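NUDIX hydrolase (Jonesia denitrificans, PDB 4KTB) possibly cleaves diadenosine tetraphosphate (Ap4A) asymmetrically, into ATP and AMP, as a NUDIX-family hydrolase. Local coordinates at the interface of chains A and B. Coordinates in Å, arbitrary orientation; residue numbers count along the deposited sequence, not the author numbering. Chains: chain A/B, Putative uncharacterized protein.

The interface of chains A and B. Residues chain A 34-35, 37, 119-120, 132; chain B 81-82.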
ATOM      1  N   ARG A  34      15.524 -25.606   5.028  1.00 25.45           N
ATOM      2  CA  ARG A  34      14.225 -25.594   5.699  1.00 30.74           C
ATOM      3  C   ARG A  34      14.392 -25.428   7.199  1.00 34.12           C
ATOM      4  O   ARG A  34      13.439 -25.104   7.904  1.00 33.26           O
ATOM      5  CB  ARG A  34      13.450 -26.889   5.419  1.00 36.76           C
ATOM      6  CG  ARG A  34      12.196 -26.730   4.553  1.00 40.50           C
ATOM      7  CD  ARG A  34      11.400 -28.026   4.514  1.00 43.98           C
ATOM      8  NE  ARG A  34      10.301 -27.997   3.550  1.00 45.16           N
ATOM      9  CZ  ARG A  34       9.754 -29.085   3.009  1.00 46.87           C
ATOM     10  NH1 ARG A  34      10.205 -30.291   3.336  1.00 46.50           N
ATOM     11  NH2 ARG A  34       8.760 -28.966   2.140  1.00 46.71           N
ATOM     12  N   SER A  35      15.607 -25.668   7.682  1.00 39.42           N
ATOM     13  CA  SER A  35      15.889 -25.615   9.115  1.00 42.10           C
ATOM     14  C   SER A  35      16.950 -24.573   9.430  1.00 37.42           C
ATOM     15  O   SER A  35      17.466 -24.511  10.545  1.00 35.74           O
ATOM     16  CB  SER A  35      16.341 -26.991   9.619  1.00 49.52           C
ATOM     17  OG  SER A  35      17.454 -27.482   8.882  1.00 55.30           O
ATOM     18  N   LEU A  37      17.152 -21.219   7.187  1.00 27.72           N
ATOM     19  CA  LEU A  37      16.828 -19.896   6.632  1.00 24.29           C
ATOM     20  C   LEU A  37      15.357 -19.790   6.294  1.00 17.52           C
ATOM     21  O   LEU A  37      14.708 -20.804   6.050  1.00 15.59           O
ATOM     22  CB  LEU A  37      17.602 -19.654   5.339  1.00 31.16           C
ATOM     23  CG  LEU A  37      19.094 -19.966   5.306  1.00 38.56           C
ATOM     24  CD1 LEU A  37      19.547 -20.111   3.860  1.00 41.52           C
ATOM     25  CD2 LEU A  37      19.859 -18.866   6.001  1.00 39.12           C
ATOM     26  N   PRO A 119       7.648 -21.837  11.906  1.00 15.25           N
ATOM     27  CA  PRO A 119       7.675 -23.283  12.116  1.00 15.89           C
ATOM     28  C   PRO A 119       7.227 -23.622  13.524  1.00 19.53           C
ATOM     29  O   PRO A 119       7.145 -24.792  13.874  1.00 19.27           O
ATOM     30  CB  PRO A 119       9.152 -23.630  11.948  1.00 14.78           C
ATOM     31  CG  PRO A 119       9.848 -22.411  12.411  1.00 10.01           C
ATOM     32  CD  PRO A 119       8.995 -21.250  11.965  1.00 12.61           C
ATOM     33  N   THR A 120       6.967 -22.598  14.329  1.00 20.44           N
ATOM     34  CA  THR A 120       6.420 -22.806  15.658  1.00 19.46           C
ATOM     35  C   THR A 120       5.055 -22.174  15.664  1.00 21.49           C
ATOM     36  O   THR A 120       4.910 -21.044  15.210  1.00 19.59           O
ATOM     37  CB  THR A 120       7.247 -22.103  16.732  1.00 19.07           C
ATOM     38  OG1 THR A 120       8.610 -22.535  16.663  1.00 21.63           O
ATOM     39  CG2 THR A 120       6.692 -22.415  18.112  1.00 20.47           C
ATOM     40  N   HIS A 132      10.059 -21.968   7.839  1.00  8.08           N
ATOM     41  CA  HIS A 132       9.794 -20.573   8.075  1.00  7.42           C
ATOM     42  C   HIS A 132       9.667 -19.970   6.692  1.00 12.15           C
ATOM     43  O   HIS A 132      10.656 -19.898   5.959  1.00  9.96           O
ATOM     44  CB  HIS A 132      10.956 -19.935   8.825  1.00 10.80           C
ATOM     45  CG  HIS A 132      10.838 -18.439   9.024  1.00  8.24           C
ATOM     46  ND1 HIS A 132      11.803 -17.711   9.650  1.00  6.90           N
ATOM     47  CD2 HIS A 132       9.845 -17.577   8.687  1.00  6.31           C
ATOM     48  CE1 HIS A 132      11.434 -16.427   9.684  1.00  7.07           C
ATOM     49  NE2 HIS A 132      10.263 -16.329   9.107  1.00  6.02           N
TER
ATOM     50  N   TYR B  81      16.606 -16.889  10.355  1.00  9.10           N
ATOM     51  CA  TYR B  81      15.639 -17.959  10.504  1.00  8.54           C
ATOM     52  C   TYR B  81      14.924 -17.733  11.825  1.00  8.30           C
ATOM     53  O   TYR B  81      15.545 -17.381  12.828  1.00  9.65           O
ATOM     54  CB  TYR B  81      16.350 -19.311  10.472  1.00 12.02           C
ATOM     55  CG  TYR B  81      15.460 -20.496  10.785  1.00 10.78           C
ATOM     56  CD1 TYR B  81      14.569 -20.982   9.844  1.00 12.62           C
ATOM     57  CD2 TYR B  81      15.511 -21.124  12.018  1.00  8.88           C
ATOM     58  CE1 TYR B  81      13.753 -22.058  10.112  1.00 10.90           C
ATOM     59  CE2 TYR B  81      14.695 -22.216  12.306  1.00 10.83           C
ATOM     60  CZ  TYR B  81      13.820 -22.677  11.345  1.00 11.05           C
ATOM     61  OH  TYR B  81      13.013 -23.754  11.597  1.00 14.88           O
ATOM     62  N   HIS B  82      13.606 -17.870  11.796  1.00  7.78           N
ATOM     63  CA  HIS B  82      12.769 -17.719  12.977  1.00 12.14           C
ATOM     64  C   HIS B  82      12.765 -16.288  13.551  1.00 14.36           C
ATOM     65  O   HIS B  82      12.379 -16.097  14.698  1.00 16.42           O
ATOM     66  CB  HIS B  82      13.169 -18.746  14.042  1.00 12.77           C
ATOM     67  CG  HIS B  82      12.017 -19.295  14.823  1.00 13.02           C
ATOM     68  ND1 HIS B  82      11.327 -18.550  15.759  1.00 15.47           N
ATOM     69  CD2 HIS B  82      11.439 -20.519  14.826  1.00 10.53           C
ATOM     70  CE1 HIS B  82      10.373 -19.288  16.292  1.00 13.43           C
ATOM     71  NE2 HIS B  82      10.417 -20.492  15.744  1.00 13.47           N
TER
HETATM   72  O   HOH W   1      11.893 -25.102   9.768  1.00 14.35           O
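B:Tyr81 pushes its ring into chain A between A:His132 and A:Pro119 on one side and the poorly ordered A:Arg34, A:Ser35 and A:Leu37 on the other. With CG anti to the backbone N (chi1 173°), the ring extends so that CE1 lies 3.7 Å from CB of A:His132. Its phenol oxygen OH rests against CG of A:Pro119 at 3.5 Å, the two side chains running antiparallel alongside one another. The backbone of A:Leu37 lies against the ring's base, and the carbonyl of A:Ser35 stands over one face, displaced toward the rim. CG of A:Pro119 also touches CD2 of B:His82 at 3.5 Å, tying the two aromatic residues into one apolar patch. An alanine in place of B:Tyr81 would probably leave A:Pro119 and A:His132 CB without their aromatic partner and open a gap beside A:Leu37. Farther out, the backbone N of B:His82 donates to ND1 of A:His132 (2.8 Å, 149° at H), approaching 23° out of the imidazole plane. The B:His82 ring presents its edge to A:Thr120, whose OG1 lies in the ring plane and hydrogen-bonds NE2 at 2.9 Å. Water 1, in the B:Tyr81 ring plane, lies between its OH and A:Arg34 O, a doubtful bridge. B:Tyr81 and B:His82 lie between strand 75-78 and helix 85-97; A:Pro119 and A:Thr120 follow strand 113-118, and A:His132 directly precedes strand 133-141. A two-fold twin exists, but the structure alone does not establish a biological dimer.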